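Local coordinates for protein pectate lyase II (Xanthomonas campestris pv. campestris, PDB 2QY1) that probably cleaves pectate by beta-elimination, as a secreted polysaccharide lyase of family 1 with a parallel beta-helix fold, at residues L41-K46 against S82-G87; F47-I52 against N101-L106. The protein carries 2 engineered substitutions. One frame throughout, in Å; residues are numbered along the deposited sequence.

Contact 1 of 2, residues L41-K46 against S82-G87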
ATOM      1  N   LEU A  41     -12.716 -13.078   9.136  1.00 19.50           N
ATOM      2  CA  LEU A  41     -12.028 -13.004  10.415  1.00 20.00           C
ATOM      3  C   LEU A  41     -12.200 -11.635  11.060  1.00 19.97           C
ATOM      4  O   LEU A  41     -11.824 -10.611  10.486  1.00 20.02           O
ATOM      5  CB  LEU A  41     -10.540 -13.343  10.248  1.00 19.98           C
ATOM      6  CG  LEU A  41     -10.209 -14.692   9.603  1.00 20.75           C
ATOM      7  CD1 LEU A  41      -8.731 -14.783   9.255  1.00 21.39           C
ATOM      8  CD2 LEU A  41     -10.617 -15.857  10.493  1.00 21.29           C
ATOM      9  N   ASN A  42     -12.787 -11.636  12.254  1.00 19.67           N
ATOM     10  CA  ASN A  42     -12.957 -10.429  13.043  1.00 19.72           C
ATOM     11  C   ASN A  42     -11.838 -10.335  14.073  1.00 19.56           C
ATOM     12  O   ASN A  42     -11.864 -11.024  15.098  1.00 19.33           O
ATOM     13  CB  ASN A  42     -14.343 -10.432  13.713  1.00 19.92           C
ATOM     14  CG  ASN A  42     -14.544  -9.271  14.680  1.00 20.50           C
ATOM     15  OD1 ASN A  42     -14.990  -9.466  15.812  1.00 22.01           O
ATOM     16  ND2 ASN A  42     -14.232  -8.063  14.236  1.00 20.80           N
ATOM     17  N   TYR A  43     -10.846  -9.494  13.786  1.00 19.38           N
ATOM     18  CA  TYR A  43      -9.713  -9.309  14.693  1.00 19.45           C
ATOM     19  C   TYR A  43     -10.039  -8.334  15.824  1.00 19.68           C
ATOM     20  O   TYR A  43     -10.326  -7.162  15.579  1.00 19.76           O
ATOM     21  CB  TYR A  43      -8.456  -8.852  13.944  1.00 19.01           C
ATOM     22  CG  TYR A  43      -7.317  -8.519  14.882  1.00 18.66           C
ATOM     23  CD1 TYR A  43      -6.697  -9.518  15.638  1.00 17.92           C
ATOM     24  CD2 TYR A  43      -6.880  -7.202  15.041  1.00 18.71           C
ATOM     25  CE1 TYR A  43      -5.654  -9.216  16.520  1.00 17.83           C
ATOM     26  CE2 TYR A  43      -5.839  -6.888  15.918  1.00 18.23           C
ATOM     27  CZ  TYR A  43      -5.231  -7.902  16.652  1.00 17.97           C
ATOM     28  OH  TYR A  43      -4.210  -7.597  17.526  1.00 17.64           O
ATOM     29  N   THR A  44      -9.958  -8.829  17.057  1.00 20.05           N
ATOM     30  CA  THR A  44     -10.396  -8.085  18.242  1.00 20.42           C
ATOM     31  C   THR A  44      -9.249  -7.673  19.168  1.00 20.60           C
ATOM     32  O   THR A  44      -9.465  -6.957  20.147  1.00 20.59           O
ATOM     33  CB  THR A  44     -11.406  -8.907  19.074  1.00 20.49           C
ATOM     34  OG1 THR A  44     -10.766 -10.094  19.555  1.00 20.75           O
ATOM     35  CG2 THR A  44     -12.619  -9.288  18.237  1.00 20.53           C
ATOM     36  N   GLY A  45      -8.038  -8.135  18.865  1.00 21.06           N
ATOM     37  CA  GLY A  45      -6.866  -7.835  19.690  1.00 21.51           C
ATOM     38  C   GLY A  45      -6.579  -6.349  19.749  1.00 21.81           C
ATOM     39  O   GLY A  45      -6.801  -5.633  18.775  1.00 21.67           O
ATOM     40  N   LYS A  46      -6.110  -5.887  20.905  1.00 22.18           N
ATOM     41  CA  LYS A  46      -5.821  -4.473  21.120  1.00 22.83           C
ATOM     42  C   LYS A  46      -4.396  -4.301  21.629  1.00 22.68           C
ATOM     43  O   LYS A  46      -4.174  -4.119  22.826  1.00 22.71           O
ATOM     44  CB  LYS A  46      -6.805  -3.861  22.125  1.00 22.80           C
ATOM     45  CG  LYS A  46      -8.272  -3.977  21.743  1.00 23.67           C
ATOM     46  CD  LYS A  46      -9.182  -3.591  22.904  1.00 24.13           C
ATOM     47  CE  LYS A  46      -9.184  -2.085  23.159  1.00 26.46           C
ATOM     48  NZ  LYS A  46      -9.878  -1.332  22.074  1.00 27.68           N
ATOM     49  N   SER A  82      -9.328  -2.010  17.489  1.00 20.26           N
ATOM     50  CA  SER A  82      -8.320  -3.072  17.421  1.00 20.13           C
ATOM     51  C   SER A  82      -6.986  -2.539  16.917  1.00 20.01           C
ATOM     52  O   SER A  82      -6.940  -1.591  16.132  1.00 19.96           O
ATOM     53  CB  SER A  82      -8.790  -4.235  16.538  1.00 20.17           C
ATOM     54  OG  SER A  82      -8.864  -3.858  15.172  1.00 20.31           O
ATOM     55  N   ALA A  83      -5.904  -3.157  17.379  1.00 19.84           N
ATOM     56  CA  ALA A  83      -4.559  -2.798  16.954  1.00 19.58           C
ATOM     57  C   ALA A  83      -3.683  -4.044  16.917  1.00 19.58           C
ATOM     58  O   ALA A  83      -3.773  -4.905  17.802  1.00 19.49           O
ATOM     59  CB  ALA A  83      -3.968  -1.752  17.885  1.00 19.61           C
ATOM     60  N   ALA A  84      -2.840  -4.123  15.888  1.00 19.31           N
ATOM     61  CA  ALA A  84      -1.970  -5.271  15.652  1.00 19.07           C
ATOM     62  C   ALA A  84      -0.499  -4.876  15.639  1.00 19.00           C
ATOM     63  O   ALA A  84      -0.128  -3.861  15.051  1.00 18.79           O
ATOM     64  CB  ALA A  84      -2.334  -5.933  14.326  1.00 19.18           C
ATOM     65  N   ASN A  85       0.323  -5.692  16.295  1.00 18.88           N
ATOM     66  CA  ASN A  85       1.776  -5.621  16.180  1.00 18.81           C
ATOM     67  C   ASN A  85       2.276  -6.805  15.344  1.00 18.78           C
ATOM     68  O   ASN A  85       3.321  -7.399  15.624  1.00 18.70           O
ATOM     69  CB  ASN A  85       2.425  -5.604  17.567  1.00 18.86           C
ATOM     70  CG  ASN A  85       3.906  -5.246  17.528  1.00 18.79           C
ATOM     71  OD1 ASN A  85       4.309  -4.240  16.933  1.00 19.60           O
ATOM     72  ND2 ASN A  85       4.721  -6.068  18.166  1.00 18.07           N
ATOM     73  N   PHE A  86       1.497  -7.145  14.323  1.00 18.87           N
ATOM     74  CA  PHE A  86       1.866  -8.175  13.355  1.00 19.11           C
ATOM     75  C   PHE A  86       1.435  -7.740  11.960  1.00 19.24           C
ATOM     76  O   PHE A  86       0.475  -6.981  11.812  1.00 19.41           O
ATOM     77  CB  PHE A  86       1.254  -9.540  13.720  1.00 18.85           C
ATOM     78  CG  PHE A  86      -0.254  -9.543  13.797  1.00 19.20           C
ATOM     79  CD1 PHE A  86      -1.026  -9.744  12.655  1.00 18.80           C
ATOM     80  CD2 PHE A  86      -0.901  -9.359  15.019  1.00 18.90           C
ATOM     81  CE1 PHE A  86      -2.419  -9.751  12.727  1.00 20.19           C
ATOM     82  CE2 PHE A  86      -2.293  -9.368  15.100  1.00 18.86           C
ATOM     83  CZ  PHE A  86      -3.053  -9.562  13.953  1.00 19.42           C
ATOM     84  N   GLY A  87       2.157  -8.216  10.949  1.00 19.48           N
ATOM     85  CA  GLY A  87       1.837  -7.932   9.555  1.00 19.83           C
ATOM     86  C   GLY A  87       1.031  -9.039   8.904  1.00 19.96           C
ATOM     87  O   GLY A  87       0.774 -10.078   9.518  1.00 19.44           O
TER
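A buried aromatic contact joins the end of strand 39-43 and the loop after it to the loop between strands 74-78 and 87-91. Tyr43, the last residue of its strand, has CG anti to the backbone N (chi1 174°), which sends the ring toward 82-87. Its hydroxyl donates to the carbonyl of Ala83, OH to O 2.7 Å, approaching from above the carbonyl plane and not along a lone pair. Phe86 comes to meet it tip to tip in a T-shaped pair: the edge carrying CE2 and CZ points at the tyrosine face, with the planes at 88° and Phe86 CE2 3.6 Å from Tyr43 CZ. On the opposite face the backbone of its own segment comes in, Gly45 N lying over the ring centre. In the right-handed parallel beta-helix of the pectate lyases, strands 39-43 and 74-78 are parallel neighbours in successive coils; beyond the strand ends only one bridge, Lys46 with Ala83, still pairs the two backbones, and in it Gly45 O accepts from Ala83 N at 3.0 Å, in the carbonyl plane and on a lone pair. Ser82 lays CB against Tyr43 O and the ring atom CD2, while its OG bonds back to Ala79 O. Ala84 CB sits 4.0 Å from Tyr43 CE2 and also lies over one face of Phe86. Met102 of strand 97-105 touches Tyr43, Ala84 and Phe86.

Contact 2 of 2, residues F47-I52 against N101-L106; sequences FDFGTI and NMTIGL
Asp48 O is gripped by two donors from one residue: Thr51 OG1, at 2.6 Å and almost exactly along the C=O axis, and the backbone Thr51 N at 3.2 Å. The Asp48 carboxylate adds an Asx turn, OD1 accepting from Gly50 N at 3.0 Å, with the donor well above the carboxylate plane. Together these bonds fasten the short 3-10 turn 49-51, which presents Phe49 and Ile52 to the end of strand 97-105. No hydrogen bond crosses between the segments; the contact is made by apolar groups and by backbone. Phe49, with CG anti to its carbonyl carbon (chi1 -66°), brings the ring edge onto Gly105, where CE1 comes within 3.4 Å of Gly105 O and 3.5 Å of Gly105 CA. Gly105 offers bare backbone here, and the ring rests directly on it. Thr103 CG2 and Leu106 CD1 meet the ring obliquely, and Phe47 CD1 lies over one of its faces. Farther along, Ile52 crosses Leu106 at a slant, CD1 reaching Leu106 CB at 3.8 Å, while Leu106 O accepts from Gln58 NE2. Phe137 of the neighbouring parallel strand 129-137 stacks edge-to-face with Phe49 and touches Thr103 and Leu106, so the loop between strands 39-43 and 65-69 folds against two adjacent strands of the parallel beta-helix.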
ATOM      1  N   PHE A  47      -3.432  -4.366  20.718  1.00 22.65           N
ATOM      2  CA  PHE A  47      -2.032  -4.180  21.089  1.00 22.62           C
ATOM      3  C   PHE A  47      -1.780  -2.762  21.599  1.00 22.69           C
ATOM      4  O   PHE A  47      -2.145  -1.782  20.948  1.00 22.62           O
ATOM      5  CB  PHE A  47      -1.100  -4.498  19.914  1.00 22.45           C
ATOM      6  CG  PHE A  47       0.360  -4.460  20.275  1.00 22.19           C
ATOM      7  CD1 PHE A  47       1.109  -3.300  20.083  1.00 22.17           C
ATOM      8  CD2 PHE A  47       0.984  -5.582  20.817  1.00 22.26           C
ATOM      9  CE1 PHE A  47       2.462  -3.258  20.423  1.00 21.63           C
ATOM     10  CE2 PHE A  47       2.338  -5.553  21.158  1.00 22.33           C
ATOM     11  CZ  PHE A  47       3.076  -4.386  20.959  1.00 22.40           C
ATOM     12  N   ASP A  48      -1.158  -2.672  22.770  1.00 22.90           N
ATOM     13  CA  ASP A  48      -0.774  -1.390  23.350  1.00 23.05           C
ATOM     14  C   ASP A  48       0.614  -1.031  22.836  1.00 22.99           C
ATOM     15  O   ASP A  48       1.604  -1.656  23.219  1.00 22.96           O
ATOM     16  CB  ASP A  48      -0.786  -1.471  24.882  1.00 23.14           C
ATOM     17  CG  ASP A  48      -0.414  -0.151  25.553  1.00 23.64           C
ATOM     18  OD1 ASP A  48      -0.262   0.875  24.857  1.00 24.59           O
ATOM     19  OD2 ASP A  48      -0.280  -0.146  26.795  1.00 24.46           O
ATOM     20  N   PHE A  49       0.676  -0.026  21.963  1.00 22.77           N
ATOM     21  CA  PHE A  49       1.939   0.391  21.352  1.00 22.75           C
ATOM     22  C   PHE A  49       2.894   1.049  22.351  1.00 22.83           C
ATOM     23  O   PHE A  49       4.104   1.104  22.116  1.00 22.75           O
ATOM     24  CB  PHE A  49       1.685   1.305  20.148  1.00 22.72           C
ATOM     25  CG  PHE A  49       1.007   0.610  19.000  1.00 22.22           C
ATOM     26  CD1 PHE A  49       1.709  -0.295  18.203  1.00 22.08           C
ATOM     27  CD2 PHE A  49      -0.333   0.854  18.717  1.00 21.97           C
ATOM     28  CE1 PHE A  49       1.080  -0.948  17.143  1.00 21.67           C
ATOM     29  CE2 PHE A  49      -0.969   0.210  17.656  1.00 21.95           C
ATOM     30  CZ  PHE A  49      -0.259  -0.693  16.867  1.00 22.19           C
ATOM     31  N   GLY A  50       2.345   1.521  23.468  1.00 22.93           N
ATOM     32  CA  GLY A  50       3.140   2.070  24.567  1.00 23.08           C
ATOM     33  C   GLY A  50       4.081   1.064  25.208  1.00 23.22           C
ATOM     34  O   GLY A  50       5.026   1.448  25.905  1.00 23.51           O
ATOM     35  N   THR A  51       3.828  -0.225  24.976  1.00 23.22           N
ATOM     36  CA  THR A  51       4.690  -1.297  25.483  1.00 23.46           C
ATOM     37  C   THR A  51       6.036  -1.359  24.752  1.00 23.54           C
ATOM     38  O   THR A  51       6.971  -2.014  25.218  1.00 23.44           O
ATOM     39  CB  THR A  51       4.007  -2.682  25.411  1.00 23.47           C
ATOM     40  OG1 THR A  51       3.706  -3.004  24.046  1.00 23.31           O
ATOM     41  CG2 THR A  51       2.723  -2.695  26.235  1.00 23.78           C
ATOM     42  N   ILE A  52       6.121  -0.688  23.603  1.00 23.70           N
ATOM     43  CA  ILE A  52       7.379  -0.565  22.863  1.00 23.88           C
ATOM     44  C   ILE A  52       8.103   0.710  23.310  1.00 24.09           C
ATOM     45  O   ILE A  52       7.792   1.817  22.859  1.00 24.31           O
ATOM     46  CB  ILE A  52       7.156  -0.594  21.324  1.00 23.85           C
ATOM     47  CG1 ILE A  52       6.434  -1.884  20.910  1.00 23.63           C
ATOM     48  CG2 ILE A  52       8.486  -0.460  20.577  1.00 23.66           C
ATOM     49  CD1 ILE A  52       5.805  -1.842  19.518  1.00 23.88           C
ATOM     50  N   ASN A 101      -9.711  -2.166   7.946  1.00 20.36           N
ATOM     51  CA  ASN A 101      -9.818  -1.629   9.316  1.00 20.19           C
ATOM     52  C   ASN A 101      -8.765  -2.143  10.309  1.00 20.18           C
ATOM     53  O   ASN A 101      -9.012  -2.194  11.521  1.00 20.21           O
ATOM     54  CB  ASN A 101     -11.243  -1.820   9.870  1.00 20.27           C
ATOM     55  CG  ASN A 101     -11.661  -0.705  10.818  1.00 20.58           C
ATOM     56  OD1 ASN A 101     -11.514   0.478  10.508  1.00 21.28           O
ATOM     57  ND2 ASN A 101     -12.196  -1.080  11.975  1.00 20.19           N
ATOM     58  N   MET A 102      -7.596  -2.528   9.795  1.00 19.83           N
ATOM     59  CA  MET A 102      -6.493  -2.948  10.655  1.00 19.79           C
ATOM     60  C   MET A 102      -5.589  -1.769  10.987  1.00 19.89           C
ATOM     61  O   MET A 102      -5.286  -0.946  10.122  1.00 19.82           O
ATOM     62  CB  MET A 102      -5.662  -4.057   9.997  1.00 19.58           C
ATOM     63  CG  MET A 102      -6.382  -5.392   9.847  1.00 19.73           C
ATOM     64  SD  MET A 102      -6.677  -6.215  11.422  1.00 19.63           S
ATOM     65  CE  MET A 102      -5.074  -6.971  11.710  1.00 17.93           C
ATOM     66  N   THR A 103      -5.178  -1.690  12.249  1.00 20.07           N
ATOM     67  CA  THR A 103      -4.164  -0.736  12.677  1.00 20.03           C
ATOM     68  C   THR A 103      -2.891  -1.526  12.952  1.00 20.24           C
ATOM     69  O   THR A 103      -2.835  -2.331  13.890  1.00 20.24           O
ATOM     70  CB  THR A 103      -4.621   0.067  13.913  1.00 20.11           C
ATOM     71  OG1 THR A 103      -5.795   0.819  13.580  1.00 19.55           O
ATOM     72  CG2 THR A 103      -3.533   1.025  14.378  1.00 20.02           C
ATOM     73  N   ILE A 104      -1.885  -1.298  12.108  1.00 20.16           N
ATOM     74  CA  ILE A 104      -0.652  -2.085  12.093  1.00 19.99           C
ATOM     75  C   ILE A 104       0.539  -1.156  12.353  1.00 20.10           C
ATOM     76  O   ILE A 104       0.840  -0.280  11.539  1.00 20.17           O
ATOM     77  CB  ILE A 104      -0.484  -2.832  10.735  1.00 20.23           C
ATOM     78  CG1 ILE A 104      -1.690  -3.750  10.463  1.00 19.69           C
ATOM     79  CG2 ILE A 104       0.827  -3.628  10.703  1.00 19.70           C
ATOM     80  CD1 ILE A 104      -1.720  -4.381   9.074  1.00 19.96           C
ATOM     81  N   GLY A 105       1.211  -1.345  13.488  1.00 19.74           N
ATOM     82  CA  GLY A 105       2.267  -0.420  13.887  1.00 19.31           C
ATOM     83  C   GLY A 105       3.539  -1.027  14.445  1.00 19.08           C
ATOM     84  O   GLY A 105       3.510  -2.072  15.100  1.00 18.90           O
ATOM     85  N   LEU A 106       4.656  -0.352  14.165  1.00 18.72           N
ATOM     86  CA  LEU A 106       5.959  -0.623  14.779  1.00 18.46           C
ATOM     87  C   LEU A 106       6.338  -2.106  14.812  1.00 18.37           C
ATOM     88  O   LEU A 106       6.662  -2.661  15.872  1.00 18.43           O
ATOM     89  CB  LEU A 106       6.020  -0.002  16.180  1.00 18.30           C
ATOM     90  CG  LEU A 106       5.985   1.529  16.238  1.00 18.47           C
ATOM     91  CD1 LEU A 106       5.533   2.001  17.616  1.00 18.34           C
ATOM     92  CD2 LEU A 106       7.351   2.116  15.879  1.00 18.37           C
TER

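How the contacts relate
The segments alternate along the chain: 41-46 runs straight into 47-52, then come 82-87 and 101-106. The contact centres lie about 9 Å apart, on the same side of the chain's centre and about 18 Å from it. Segment 82-87 bonds to both segments of contact 2: Ala83 O probably accepts a hydrogen bond from Phe47 N, and Ala84 N probably donates to Thr103 O. Strands 39-43, 74-78 and 97-105 are parallel neighbours, so contact 1 ties the first of them to the loop after the second, and contact 2 carries the same long loop on to the third. Together they join consecutive turns near the N-terminal end of the beta-helix.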